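Local atomic coordinates of xyloglucan-specific endo-beta-1,4-glucanase (PDB entry 4W87), a protein that probably hydrolyses internal beta-1,4-glucosidic bonds of xyloglucan, acting as a family 5 endoglucanase built on a TIM barrel. Residues 221-226 / 268-273; 147-152 / 198-203; 61-66 / 101-106; 21-26 / 35-40. The protein carries 1 engineered substitution. All coordinates share one frame; numbering follows the deposited sequence.

Interaction 1: 221-226 / 268-273. With XYS (alpha-D-xylopyranose), chain C.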
loop_
_atom_site.group_PDB
_atom_site.type_symbol
_atom_site.label_atom_id
_atom_site.label_comp_id
_atom_site.label_asym_id
_atom_site.label_seq_id
_atom_site.Cartn_x
_atom_site.Cartn_y
_atom_site.Cartn_z
ATOM N N ALA A 221 3.173 -7.518 -2.706
ATOM C CA ALA A 221 2.621 -6.763 -1.605
ATOM C C ALA A 221 1.450 -7.491 -0.976
ATOM O O ALA A 221 0.670 -8.168 -1.629
ATOM C CB ALA A 221 2.191 -5.396 -2.018
ATOM N N LEU A 222 1.385 -7.330 0.313
ATOM C CA LEU A 222 0.289 -7.815 1.139
ATOM C C LEU A 222 -0.116 -6.769 2.163
ATOM O O LEU A 222 0.731 -5.960 2.576
ATOM C CB LEU A 222 0.828 -9.012 1.887
ATOM C CG LEU A 222 1.233 -10.192 0.961
ATOM C CD1 LEU A 222 1.913 -11.194 1.833
ATOM C CD2 LEU A 222 0.087 -10.832 0.220
ATOM N N HIS A 223 -1.380 -6.816 2.579
ATOM C CA HIS A 223 -1.888 -6.097 3.761
ATOM C C HIS A 223 -2.323 -7.032 4.880
ATOM O O HIS A 223 -3.154 -7.921 4.696
ATOM C CB HIS A 223 -3.107 -5.268 3.408
ATOM C CG HIS A 223 -2.821 -4.208 2.401
ATOM N ND1 HIS A 223 -3.820 -3.477 1.777
ATOM C CD2 HIS A 223 -1.645 -3.768 1.893
ATOM C CE1 HIS A 223 -3.266 -2.633 0.922
ATOM N NE2 HIS A 223 -1.946 -2.788 0.976
ATOM N N THR A 224 -1.827 -6.772 6.071
ATOM C CA THR A 224 -2.056 -7.651 7.172
ATOM C C THR A 224 -2.307 -6.810 8.374
ATOM O O THR A 224 -1.384 -6.189 8.950
ATOM C CB THR A 224 -0.778 -8.409 7.428
ATOM O OG1 THR A 224 0.267 -7.449 7.344
ATOM C CG2 THR A 224 -0.563 -9.457 6.362
ATOM N N TYR A 225 -3.543 -6.750 8.776
ATOM C CA TYR A 225 -3.806 -5.927 9.926
ATOM C C TYR A 225 -4.145 -6.958 11.011
ATOM O O TYR A 225 -5.275 -7.065 11.470
ATOM C CB TYR A 225 -4.960 -5.007 9.618
ATOM C CG TYR A 225 -4.702 -3.809 8.731
ATOM C CD1 TYR A 225 -4.734 -3.895 7.326
ATOM C CD2 TYR A 225 -4.571 -2.545 9.295
ATOM C CE1 TYR A 225 -4.610 -2.744 6.536
ATOM C CE2 TYR A 225 -4.471 -1.419 8.509
ATOM C CZ TYR A 225 -4.488 -1.524 7.129
ATOM O OH TYR A 225 -4.340 -0.343 6.396
ATOM N N THR A 226 -3.143 -7.749 11.361
ATOM C CA THR A 226 -3.349 -9.029 11.989
ATOM C C THR A 226 -3.016 -8.982 13.454
ATOM O O THR A 226 -1.925 -8.554 13.831
ATOM C CB THR A 226 -2.454 -10.054 11.311
ATOM O OG1 THR A 226 -2.692 -9.980 9.908
ATOM C CG2 THR A 226 -2.732 -11.492 11.852
ATOM N N VAL A 268 6.582 -7.160 0.596
ATOM C CA VAL A 268 6.363 -5.967 1.359
ATOM C C VAL A 268 4.921 -5.917 1.836
ATOM O O VAL A 268 3.998 -6.168 1.071
ATOM C CB VAL A 268 6.555 -4.736 0.508
ATOM C CG1 VAL A 268 6.590 -3.514 1.409
ATOM C CG2 VAL A 268 7.844 -4.857 -0.272
ATOM N N ILE A 269 4.769 -5.542 3.093
ATOM C CA ILE A 269 3.490 -5.273 3.693
ATOM C C ILE A 269 3.193 -3.804 3.516
ATOM O O ILE A 269 3.687 -2.992 4.283
ATOM C CB ILE A 269 3.547 -5.542 5.179
ATOM C CG1 ILE A 269 4.082 -6.954 5.460
ATOM C CG2 ILE A 269 2.220 -5.273 5.814
ATOM C CD1 ILE A 269 3.516 -8.075 4.601
ATOM N N THR A 270 2.418 -3.462 2.481
ATOM C CA THR A 270 2.257 -2.076 2.130
ATOM C C THR A 270 1.185 -1.357 2.935
ATOM O O THR A 270 0.996 -0.118 2.792
ATOM C CB THR A 270 2.033 -1.885 0.623
ATOM O OG1 THR A 270 0.894 -2.599 0.208
ATOM C CG2 THR A 270 3.248 -2.368 -0.152
ATOM N N GLU A 271 0.486 -2.113 3.779
ATOM C CA GLU A 271 -0.329 -1.535 4.848
ATOM C C GLU A 271 -0.428 -2.476 6.048
ATOM O O GLU A 271 -0.692 -3.687 5.921
ATOM C CB GLU A 271 -1.765 -1.226 4.407
ATOM C CG GLU A 271 -1.955 -0.216 3.300
ATOM C CD GLU A 271 -3.418 -0.044 2.930
ATOM O OE1 GLU A 271 -4.292 -0.464 3.723
ATOM O OE2 GLU A 271 -3.719 0.539 1.865
ATOM N N THR A 272 -0.345 -1.863 7.211
ATOM C CA THR A 272 -0.748 -2.526 8.457
ATOM C C THR A 272 -0.944 -1.391 9.477
ATOM O O THR A 272 -0.755 -0.211 9.154
ATOM C CB THR A 272 0.246 -3.644 8.941
ATOM O OG1 THR A 272 -0.255 -4.285 10.125
ATOM C CG2 THR A 272 1.631 -3.087 9.284
ATOM N N GLY A 273 -1.408 -1.740 10.671
ATOM C CA GLY A 273 -1.687 -0.743 11.720
ATOM C C GLY A 273 -2.706 -1.225 12.743
ATOM O O GLY A 273 -3.282 -2.296 12.605
HETATM C C1 XYS C . -6.882 -6.816 3.656
HETATM C C2 XYS C . -7.280 -8.180 3.011
HETATM C C3 XYS C . -8.009 -9.025 4.049
HETATM C C4 XYS C . -7.178 -9.205 5.336
HETATM C C5 XYS C . -6.688 -7.882 5.902
HETATM O O2 XYS C . -8.145 -8.214 1.828
HETATM O O3 XYS C . -8.374 -10.235 3.376
HETATM O O4 XYS C . -7.947 -9.764 6.388
HETATM O O5 XYS C . -6.120 -7.097 4.846
#
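The neighbouring parallel strands 218-223 and 267-272 of the TIM barrel meet here near their C-terminal ends, where Glu271 reaches past His223 and Tyr225 beside the bound sugars. Deeper in the barrel the register pairs Ala221 with Val268 and Leu222 with Ile269, and Leu222 N donates to Val268 O at 3.0 Å. Further along, Thr224 N bonds to Glu271 O, while Thr272 OG1 donates to Thr224 O in the plane of that carbonyl, at a probably imprecise 2.5 Å.

The carboxylate of Glu271 is stacked on the imidazole of His223, their planes 18° apart, with Glu271 CD 3.2 Å above the ring plane and displaced toward its rim. Glu271 CB also makes a CH-pi contact with the same ring, 3.7 Å from CB to the ring centroid. In the plane of that imidazole, His223 NE2 donates to Thr270 OG1 at 2.9 Å; Glu145 also bonds to this hydroxyl, and His223 ND1 pairs with Glu149. Tyr225 OH donates to Glu271 OE1 at 2.7 Å, on the anti side and 31° out of the carboxylate plane, while Thr272 CA sits over the centre of the Tyr225 ring. With Arg59 forming a salt bridge to OE2, both carboxylate oxygens are held, which fixes the rotation of a group placed like the strand-7 nucleophile of family 5 glycosidases.

Interaction 2: 147-152 / 198-203. With XYS (alpha-D-xylopyranose), chain C; BGC (beta-D-glucopyranose), chain B.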
loop_
_atom_site.group_PDB
_atom_site.type_symbol
_atom_site.label_atom_id
_atom_site.label_comp_id
_atom_site.label_asym_id
_atom_site.label_seq_id
_atom_site.Cartn_x
_atom_site.Cartn_y
_atom_site.Cartn_z
ATOM N N MET A 147 -1.885 -2.067 -8.038
ATOM C CA MET A 147 -3.278 -2.012 -7.592
ATOM C C MET A 147 -3.315 -2.021 -6.075
ATOM O O MET A 147 -2.353 -2.439 -5.453
ATOM C CB MET A 147 -4.058 -3.235 -8.103
ATOM C CG MET A 147 -4.023 -3.422 -9.609
ATOM S SD MET A 147 -4.890 -4.886 -10.172
ATOM C CE MET A 147 -3.532 -6.040 -9.876
ATOM N N ASN A 148 -4.418 -1.517 -5.511
ATOM C CA ASN A 148 -4.706 -1.627 -4.094
ATOM C C ASN A 148 -5.953 -2.444 -3.789
ATOM O O ASN A 148 -7.053 -2.103 -4.179
ATOM C CB ASN A 148 -4.913 -0.277 -3.490
ATOM C CG ASN A 148 -5.160 -0.377 -2.008
ATOM O OD1 ASN A 148 -4.243 -0.588 -1.239
ATOM N ND2 ASN A 148 -6.406 -0.286 -1.619
ATOM N N GLU A 149 -5.742 -3.562 -3.120
ATOM C CA GLU A 149 -6.798 -4.470 -2.763
ATOM C C GLU A 149 -7.800 -4.737 -3.892
ATOM O O GLU A 149 -9.001 -4.587 -3.717
ATOM C CB GLU A 149 -7.493 -3.995 -1.475
ATOM C CG GLU A 149 -6.519 -3.803 -0.333
ATOM C CD GLU A 149 -7.181 -3.283 0.943
ATOM O OE1 GLU A 149 -8.400 -2.913 0.917
ATOM O OE2 GLU A 149 -6.474 -3.250 1.976
ATOM N N PRO A 150 -7.291 -5.203 -5.040
ATOM C CA PRO A 150 -8.181 -5.397 -6.180
ATOM C C PRO A 150 -9.079 -6.549 -5.895
ATOM O O PRO A 150 -8.575 -7.601 -5.509
ATOM C CB PRO A 150 -7.204 -5.746 -7.356
ATOM C CG PRO A 150 -6.035 -6.371 -6.677
ATOM C CD PRO A 150 -5.903 -5.652 -5.328
ATOM N N ARG A 151 -10.380 -6.341 -6.089
ATOM C CA ARG A 151 -11.408 -7.232 -5.632
ATOM C C ARG A 151 -12.779 -6.856 -6.214
ATOM O O ARG A 151 -12.942 -5.879 -6.995
ATOM C CB ARG A 151 -11.476 -7.187 -4.071
ATOM C CG ARG A 151 -11.965 -5.826 -3.535
ATOM C CD ARG A 151 -11.701 -5.580 -2.040
ATOM N NE ARG A 151 -12.432 -4.383 -1.551
ATOM C CZ ARG A 151 -12.044 -3.130 -1.721
ATOM N NH1 ARG A 151 -10.908 -2.840 -2.342
ATOM N NH2 ARG A 151 -12.759 -2.135 -1.227
ATOM N N MET A 152 -13.784 -7.651 -5.835
ATOM C CA MET A 152 -15.143 -7.392 -6.233
ATOM C C MET A 152 -15.854 -6.998 -4.977
ATOM O O MET A 152 -16.257 -7.854 -4.134
ATOM C CB MET A 152 -15.780 -8.617 -6.857
ATOM C CG MET A 152 -17.210 -8.383 -7.303
ATOM S SD MET A 152 -17.487 -7.051 -8.497
ATOM C CE MET A 152 -16.957 -7.807 -10.048
ATOM N N TYR A 198 -5.149 -11.066 -4.702
ATOM C CA TYR A 198 -6.513 -10.627 -4.641
ATOM C C TYR A 198 -6.756 -9.957 -3.258
ATOM O O TYR A 198 -6.281 -10.402 -2.205
ATOM C CB TYR A 198 -7.452 -11.795 -4.957
ATOM C CG TYR A 198 -8.886 -11.422 -4.979
ATOM C CD1 TYR A 198 -9.566 -11.134 -3.791
ATOM C CD2 TYR A 198 -9.569 -11.278 -6.168
ATOM C CE1 TYR A 198 -10.894 -10.784 -3.803
ATOM C CE2 TYR A 198 -10.891 -10.910 -6.190
ATOM C CZ TYR A 198 -11.550 -10.663 -5.009
ATOM O OH TYR A 198 -12.896 -10.261 -5.036
ATOM N N GLY A 199 -7.360 -8.798 -3.269
ATOM C CA GLY A 199 -7.522 -8.047 -1.991
ATOM C C GLY A 199 -6.304 -7.764 -1.150
ATOM O O GLY A 199 -6.435 -7.294 -0.036
ATOM N N HIS A 200 -5.113 -7.980 -1.697
ATOM C CA HIS A 200 -3.884 -7.995 -0.880
ATOM C C HIS A 200 -4.001 -9.029 0.269
ATOM O O HIS A 200 -3.388 -8.870 1.301
ATOM C CB HIS A 200 -3.566 -6.628 -0.282
ATOM C CG HIS A 200 -2.776 -5.732 -1.163
ATOM N ND1 HIS A 200 -3.286 -5.206 -2.338
ATOM C CD2 HIS A 200 -1.521 -5.240 -1.045
ATOM C CE1 HIS A 200 -2.378 -4.426 -2.897
ATOM N NE2 HIS A 200 -1.299 -4.431 -2.137
ATOM N N ASN A 201 -4.776 -10.087 0.060
ATOM C CA ASN A 201 -4.983 -11.097 1.083
ATOM C C ASN A 201 -3.821 -12.094 1.100
ATOM O O ASN A 201 -3.186 -12.362 0.027
ATOM C CB ASN A 201 -6.315 -11.822 0.800
ATOM C CG ASN A 201 -6.569 -13.019 1.734
ATOM O OD1 ASN A 201 -6.252 -14.152 1.437
ATOM N ND2 ASN A 201 -7.106 -12.740 2.858
ATOM N N SER A 202 -3.563 -12.673 2.281
ATOM C CA SER A 202 -2.400 -13.546 2.473
ATOM C C SER A 202 -2.688 -14.944 2.996
ATOM O O SER A 202 -1.766 -15.623 3.439
ATOM C CB SER A 202 -1.338 -12.875 3.359
ATOM O OG SER A 202 -1.688 -12.898 4.718
ATOM N N ASP A 203 -3.939 -15.372 2.856
ATOM C CA ASP A 203 -4.359 -16.743 3.104
ATOM C C ASP A 203 -3.734 -17.685 2.071
ATOM O O ASP A 203 -3.568 -17.339 0.894
ATOM C CB ASP A 203 -5.896 -16.871 3.035
ATOM C CG ASP A 203 -6.629 -15.973 4.057
ATOM O OD1 ASP A 203 -6.002 -15.509 5.030
ATOM O OD2 ASP A 203 -7.869 -15.773 3.911
HETATM C C1 XYS C . -6.882 -6.816 3.656
HETATM C C2 XYS C . -7.280 -8.180 3.011
HETATM C C3 XYS C . -8.009 -9.025 4.049
HETATM C C4 XYS C . -7.178 -9.205 5.336
HETATM C C5 XYS C . -6.688 -7.882 5.902
HETATM O O2 XYS C . -8.145 -8.214 1.828
HETATM O O3 XYS C . -8.374 -10.235 3.376
HETATM O O4 XYS C . -7.947 -9.764 6.388
HETATM O O5 XYS C . -6.120 -7.097 4.846
HETATM C C2 BGC B . -12.133 -3.964 6.128
HETATM C C3 BGC B . -11.415 -2.959 5.231
HETATM C C4 BGC B . -9.902 -3.245 5.177
HETATM C C5 BGC B . -9.579 -4.741 5.048
HETATM C C6 BGC B . -8.071 -5.017 4.955
HETATM C C1 BGC B . -11.615 -5.391 5.957
HETATM O O2 BGC B . -13.568 -4.000 5.917
HETATM O O3 BGC B . -11.668 -1.643 5.746
HETATM O O4 BGC B . -9.281 -2.518 4.102
HETATM O O5 BGC B . -10.191 -5.454 6.137
HETATM O O6 BGC B . -8.031 -5.948 3.872
#
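Tyr198 lays its phenol ring over the carbonyl of Pro150, whose O stands 3.8 Å above the ring plane, over its centre. With Tyr198 CG opposite its own backbone N (chi1 -177°), the ring extends past Arg151 CA, and its OH accepts from Met152 N at 2.9 Å while also pairing with Glu166. The same Pro150 O takes an almost straight bond from Gly199 N (2.8 Å, 170° at the hydrogen), from above the carbonyl plane. His200 turns its imidazole edge toward Met147 O, with CE1 3.2 Å from that oxygen; its NE2 is bonded to Glu145.

Both loops follow barrel strands and reach the sugars. Gly199 O accepts from xylose O2 at 2.7 Å, and Asn201 ND2 donates to xylose O3 at 2.9 Å; Asn201 OD1, receiving Asp203 N, forms an Asx turn. Glu149 extends past Gly199, with CG 3.5 Å from Gly199 O, and accepts a weak bond at OE1 from glucose O4. Its OE2 is bonded to His223. Arg151 NH1 ties down Glu149 O. A glutamate after strand 4, secured at backbone and carboxylate, is consistent with the acid/base position of family 5 enzymes, and the xylose bonds would suit recognition of a branched glucan.

Interaction 3: 61-66 / 101-106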
loop_
_atom_site.group_PDB
_atom_site.type_symbol
_atom_site.label_atom_id
_atom_site.label_comp_id
_atom_site.label_asym_id
_atom_site.label_seq_id
_atom_site.Cartn_x
_atom_site.Cartn_y
_atom_site.Cartn_z
ATOM N N PRO A 61 -0.954 6.685 -1.545
ATOM C CA PRO A 61 -2.114 6.117 -2.156
ATOM C C PRO A 61 -2.822 7.178 -2.977
ATOM O O PRO A 61 -2.948 8.374 -2.564
ATOM C CB PRO A 61 -2.924 5.611 -0.984
ATOM C CG PRO A 61 -2.498 6.410 0.159
ATOM C CD PRO A 61 -1.108 6.892 -0.099
ATOM N N VAL A 62 -3.220 6.776 -4.184
ATOM C CA VAL A 62 -3.931 7.724 -5.096
ATOM C C VAL A 62 -5.058 7.067 -5.839
ATOM O O VAL A 62 -4.894 6.027 -6.505
ATOM C CB VAL A 62 -2.954 8.257 -6.169
ATOM C CG1 VAL A 62 -3.601 9.311 -7.061
ATOM C CG2 VAL A 62 -1.702 8.856 -5.530
ATOM N N THR A 63 -6.195 7.706 -5.831
ATOM C CA THR A 63 -7.272 7.233 -6.638
ATOM C C THR A 63 -7.433 8.135 -7.876
ATOM O O THR A 63 -7.624 9.364 -7.760
ATOM C CB THR A 63 -8.574 7.126 -5.810
ATOM O OG1 THR A 63 -8.338 6.391 -4.594
ATOM C CG2 THR A 63 -9.681 6.438 -6.639
ATOM N N PHE A 64 -7.320 7.483 -9.048
ATOM C CA PHE A 64 -7.258 8.152 -10.370
ATOM C C PHE A 64 -8.612 8.325 -11.070
ATOM O O PHE A 64 -8.861 9.376 -11.708
ATOM C CB PHE A 64 -6.251 7.410 -11.273
ATOM C CG PHE A 64 -4.824 7.635 -10.857
ATOM C CD1 PHE A 64 -4.135 8.761 -11.268
ATOM C CD2 PHE A 64 -4.206 6.781 -9.965
ATOM C CE1 PHE A 64 -2.836 9.007 -10.799
ATOM C CE2 PHE A 64 -2.897 6.994 -9.524
ATOM C CZ PHE A 64 -2.213 8.103 -9.917
ATOM N N ALA A 65 -9.495 7.335 -10.882
ATOM C CA ALA A 65 -10.824 7.230 -11.543
ATOM C C ALA A 65 -11.495 8.540 -11.875
ATOM O O ALA A 65 -11.680 8.831 -13.049
ATOM C CB ALA A 65 -11.771 6.400 -10.725
ATOM N N ASN A 66 -11.805 9.372 -10.877
ATOM C CA ASN A 66 -12.524 10.610 -11.196
ATOM C C ASN A 66 -11.728 11.604 -11.969
ATOM O O ASN A 66 -12.257 12.626 -12.437
ATOM C CB ASN A 66 -13.103 11.249 -9.967
ATOM C CG ASN A 66 -14.197 10.420 -9.368
ATOM O OD1 ASN A 66 -14.746 9.502 -10.017
ATOM N ND2 ASN A 66 -14.523 10.713 -8.089
ATOM N N ASP A 101 0.850 4.174 -5.749
ATOM C CA ASP A 101 -0.136 3.199 -6.226
ATOM C C ASP A 101 -1.282 3.785 -6.995
ATOM O O ASP A 101 -1.361 4.984 -7.196
ATOM C CB ASP A 101 -0.682 2.318 -5.090
ATOM C CG ASP A 101 -1.811 2.980 -4.240
ATOM O OD1 ASP A 101 -2.337 4.098 -4.548
ATOM O OD2 ASP A 101 -2.176 2.297 -3.239
ATOM N N THR A 102 -2.158 2.889 -7.455
ATOM C CA THR A 102 -3.536 3.224 -7.742
ATOM C C THR A 102 -4.339 2.647 -6.544
ATOM O O THR A 102 -3.936 1.664 -5.894
ATOM C CB THR A 102 -4.021 2.677 -9.092
ATOM O OG1 THR A 102 -4.289 1.274 -9.009
ATOM C CG2 THR A 102 -3.007 2.984 -10.184
ATOM N N HIS A 103 -5.452 3.281 -6.205
ATOM C CA HIS A 103 -6.025 2.937 -4.936
ATOM C C HIS A 103 -7.500 2.539 -5.039
ATOM O O HIS A 103 -7.770 1.428 -5.425
ATOM C CB HIS A 103 -5.721 4.027 -3.911
ATOM C CG HIS A 103 -5.677 3.511 -2.507
ATOM N ND1 HIS A 103 -4.626 2.782 -2.012
ATOM C CD2 HIS A 103 -6.568 3.620 -1.496
ATOM C CE1 HIS A 103 -4.853 2.501 -0.745
ATOM N NE2 HIS A 103 -6.019 3.010 -0.405
ATOM N N HIS A 104 -8.427 3.437 -4.731
ATOM C CA HIS A 104 -9.820 3.055 -4.717
ATOM C C HIS A 104 -10.404 3.039 -6.110
ATOM O O HIS A 104 -11.556 3.331 -6.294
ATOM C CB HIS A 104 -10.632 3.995 -3.821
ATOM C CG HIS A 104 -10.315 3.855 -2.365
ATOM N ND1 HIS A 104 -10.424 2.652 -1.689
ATOM C CD2 HIS A 104 -9.918 4.773 -1.446
ATOM C CE1 HIS A 104 -10.083 2.829 -0.422
ATOM N NE2 HIS A 104 -9.757 4.103 -0.255
ATOM N N GLU A 105 -9.636 2.602 -7.088
ATOM C CA GLU A 105 -10.170 2.258 -8.426
ATOM C C GLU A 105 -11.293 1.177 -8.317
ATOM O O GLU A 105 -12.210 1.041 -9.163
ATOM C CB GLU A 105 -9.010 1.752 -9.301
ATOM C CG GLU A 105 -7.721 2.567 -9.297
ATOM C CD GLU A 105 -7.861 4.083 -9.531
ATOM O OE1 GLU A 105 -8.810 4.519 -10.173
ATOM O OE2 GLU A 105 -7.014 4.887 -9.042
ATOM N N THR A 106 -11.226 0.443 -7.212
ATOM C CA THR A 106 -12.170 -0.580 -6.831
ATOM C C THR A 106 -13.574 -0.080 -6.591
ATOM O O THR A 106 -14.523 -0.859 -6.663
ATOM C CB THR A 106 -11.641 -1.248 -5.559
ATOM O OG1 THR A 106 -11.046 -0.247 -4.713
ATOM C CG2 THR A 106 -10.563 -2.288 -5.883
#
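Pro61 CB lies over one face of the His103 imidazole, 3.4 Å above its plane and displaced toward the rim, while Asp101 OD2 sits at the edge, in plane. The His103 ring in turn directs CD2 over the centre of the His104 ring. The third flat group, Phe64, carries Val62 CG1 on one face and the carbonyl of Asp101 at its edge, with Phe64 CE2 3.4 Å from Asp101 O; Thr102 CG2 approaches the same ring obliquely.

Two carboxylates from 101-106 hold the backbone of 61-66. Asp101 OD1 accepts from Val62 N at 2.8 Å, nearly along its C-O axis, and its other oxygen receives His103 ND1, 2.8 Å from OD2. Glu105, bent at chi2 (-50°), turns its carboxylate back to face two successive amides: Phe64 N reaches OE2 at 2.6 Å and Ala65 N reaches OE1 at 3.0 Å, each on a syn lone pair. Trp109 NE1 adds a second donor to OE1. In the reverse sense, Thr63 OG1 accepts from His104 N at 3.0 Å, and this hydroxyl also bonds to Asp23 O.

These loops follow the adjacent barrel strands 57-60 and 97-101. Bidentate capture of consecutive amides sets the rotation of the Glu105 carboxylate, while Asp101, bridging Val62 N and His103 ND1, fixes the turn of an imidazole that packs against Asn148.

Interaction 4: 21-26 / 35-40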
loop_
_atom_site.group_PDB
_atom_site.type_symbol
_atom_site.label_atom_id
_atom_site.label_comp_id
_atom_site.label_asym_id
_atom_site.label_seq_id
_atom_site.Cartn_x
_atom_site.Cartn_y
_atom_site.Cartn_z
ATOM N N THR A 21 -6.098 10.768 1.402
ATOM C CA THR A 21 -5.576 12.019 0.886
ATOM C C THR A 21 -5.717 11.968 -0.585
ATOM O O THR A 21 -6.792 12.200 -1.056
ATOM C CB THR A 21 -4.153 12.229 1.421
ATOM O OG1 THR A 21 -4.244 12.205 2.841
ATOM C CG2 THR A 21 -3.514 13.601 0.997
ATOM N N LEU A 22 -4.663 11.642 -1.334
ATOM C CA LEU A 22 -4.848 11.542 -2.787
ATOM C C LEU A 22 -5.725 10.362 -3.193
ATOM O O LEU A 22 -6.202 10.341 -4.328
ATOM C CB LEU A 22 -3.520 11.453 -3.482
ATOM C CG LEU A 22 -2.745 12.734 -3.199
ATOM C CD1 LEU A 22 -1.364 12.635 -3.745
ATOM C CD2 LEU A 22 -3.427 13.997 -3.743
ATOM N N ASP A 23 -5.843 9.385 -2.284
ATOM C CA ASP A 23 -6.768 8.290 -2.381
ATOM C C ASP A 23 -8.232 8.708 -2.197
ATOM O O ASP A 23 -9.130 7.995 -2.643
ATOM C CB ASP A 23 -6.442 7.153 -1.403
ATOM C CG ASP A 23 -6.190 7.639 0.018
ATOM O OD1 ASP A 23 -5.494 8.633 0.200
ATOM O OD2 ASP A 23 -6.660 6.977 0.973
ATOM N N ALA A 24 -8.475 9.874 -1.602
ATOM C CA ALA A 24 -9.847 10.308 -1.337
ATOM C C ALA A 24 -10.617 10.510 -2.629
ATOM O O ALA A 24 -10.030 10.971 -3.633
ATOM C CB ALA A 24 -9.867 11.595 -0.516
ATOM N N THR A 25 -11.945 10.292 -2.568
ATOM C CA THR A 25 -12.761 10.267 -3.768
ATOM C C THR A 25 -13.795 11.340 -3.991
ATOM O O THR A 25 -14.510 11.240 -4.975
ATOM C CB THR A 25 -13.474 8.910 -3.940
ATOM O OG1 THR A 25 -14.460 8.701 -2.910
ATOM C CG2 THR A 25 -12.480 7.760 -3.913
ATOM N N GLY A 26 -13.935 12.330 -3.103
ATOM C CA GLY A 26 -14.870 13.413 -3.302
ATOM C C GLY A 26 -14.227 14.404 -4.269
ATOM O O GLY A 26 -13.147 14.151 -4.777
ATOM N N THR A 35 -8.417 17.027 -0.344
ATOM C CA THR A 35 -9.017 17.483 0.927
ATOM C C THR A 35 -10.446 17.023 1.159
ATOM O O THR A 35 -11.001 17.313 2.203
ATOM C CB THR A 35 -8.978 19.017 1.075
ATOM O OG1 THR A 35 -9.563 19.644 -0.070
ATOM C CG2 THR A 35 -7.547 19.449 1.199
ATOM N N SER A 36 -11.003 16.271 0.224
ATOM C CA SER A 36 -12.417 15.881 0.304
ATOM C C SER A 36 -12.752 14.991 1.479
ATOM O O SER A 36 -13.902 14.830 1.763
ATOM C CB SER A 36 -12.866 15.183 -1.000
ATOM O OG SER A 36 -12.187 13.936 -1.247
ATOM N N TRP A 37 -11.791 14.331 2.114
ATOM C CA TRP A 37 -12.135 13.466 3.251
ATOM C C TRP A 37 -11.710 14.100 4.551
ATOM O O TRP A 37 -11.477 13.389 5.505
ATOM C CB TRP A 37 -11.552 12.051 3.122
ATOM C CG TRP A 37 -12.347 11.179 2.127
ATOM C CD1 TRP A 37 -13.503 11.539 1.479
ATOM C CD2 TRP A 37 -12.055 9.840 1.687
ATOM N NE1 TRP A 37 -13.897 10.554 0.660
ATOM C CE2 TRP A 37 -13.037 9.494 0.756
ATOM C CE3 TRP A 37 -11.034 8.921 1.963
ATOM C CZ2 TRP A 37 -13.058 8.236 0.091
ATOM C CZ3 TRP A 37 -11.050 7.671 1.348
ATOM C CH2 TRP A 37 -12.074 7.334 0.426
ATOM N N GLY A 38 -11.558 15.429 4.550
ATOM C CA GLY A 38 -11.246 16.193 5.739
ATOM C C GLY A 38 -9.793 16.352 6.100
ATOM O O GLY A 38 -9.486 16.886 7.154
ATOM N N ASN A 39 -8.873 15.859 5.275
ATOM C CA ASN A 39 -7.467 16.115 5.589
ATOM C C ASN A 39 -6.984 17.385 4.954
ATOM O O ASN A 39 -7.501 17.810 3.933
ATOM C CB ASN A 39 -6.570 14.977 5.175
ATOM C CG ASN A 39 -6.641 13.812 6.140
ATOM O OD1 ASN A 39 -6.741 13.990 7.341
ATOM N ND2 ASN A 39 -6.582 12.615 5.620
ATOM N N PRO A 40 -5.968 17.989 5.563
ATOM C CA PRO A 40 -5.362 19.165 5.002
ATOM C C PRO A 40 -4.505 18.838 3.769
ATOM O O PRO A 40 -3.958 17.723 3.615
ATOM C CB PRO A 40 -4.424 19.636 6.107
ATOM C CG PRO A 40 -4.081 18.389 6.875
ATOM C CD PRO A 40 -5.339 17.569 6.836
HETATM O O HOH W 1 -16.281 10.341 -1.136
#
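Ser36 OG is gripped by two groups: Gly26 N donates a weak bond to it (3.0 Å, bent to 132° at the hydrogen), and Ala33 O, just before its own segment, is its other partner. The hydroxyl also lies 3.4 Å from Ala24 CB. Its chi1 of 64° sets OG between the Ser36 backbone N and carbonyl carbon, facing segment 21-26.

Trp37 gives the largest single share of the contact. Its indole lies flat against the chain at Ala24, with CA over the centre of the six-membered ring, 3.7 Å from CA to the centroid and only 8° off the normal, a clear CH-pi geometry. Ala24 CB comes within 3.6 Å of Trp37 CD2, near the ring fusion, and Thr25 N covers the rim of the same face. At the indole edge, in plane, a water accepts from Trp37 NE1 at 3.0 Å and is hydrogen-bonded to Thr25 OG1 at the same length, bridging the segments beside the direct contact.

Type I turns at Thr21-Ala24 and Thr35-Gly38 bend the chain on both sides. Both segments belong to the loop joining strand 15-18 to helix 44-53; Leu22 leans on helix 78-93, and its backbone bonds to that of Thr63 in the loop after strand 57-60.

Interactions 1 to 3 meet around one substrate cleft. Interactions 1 and 2, with centres 11 Å apart, both touch the xylose and are coupled by His223 ND1 to Glu149 OE2, a probable hydrogen bond of 2.7 Å that links the surroundings of the two glutamates. Asn148 leads from interaction 2 into interaction 3, its CG 3.2 Å from His103 CE1; that same CE1 lies 3.5 Å from Glu271 OE2 in interaction 1. Interaction 4 is more peripheral. It joins interaction 3 through Thr63 OG1 and Asp23 O, 2.6 Å apart, but its nearest atoms stay about 7 Å from interactions 1 and 2, and the Trp37 side chain is about 10 Å from a bound glucose.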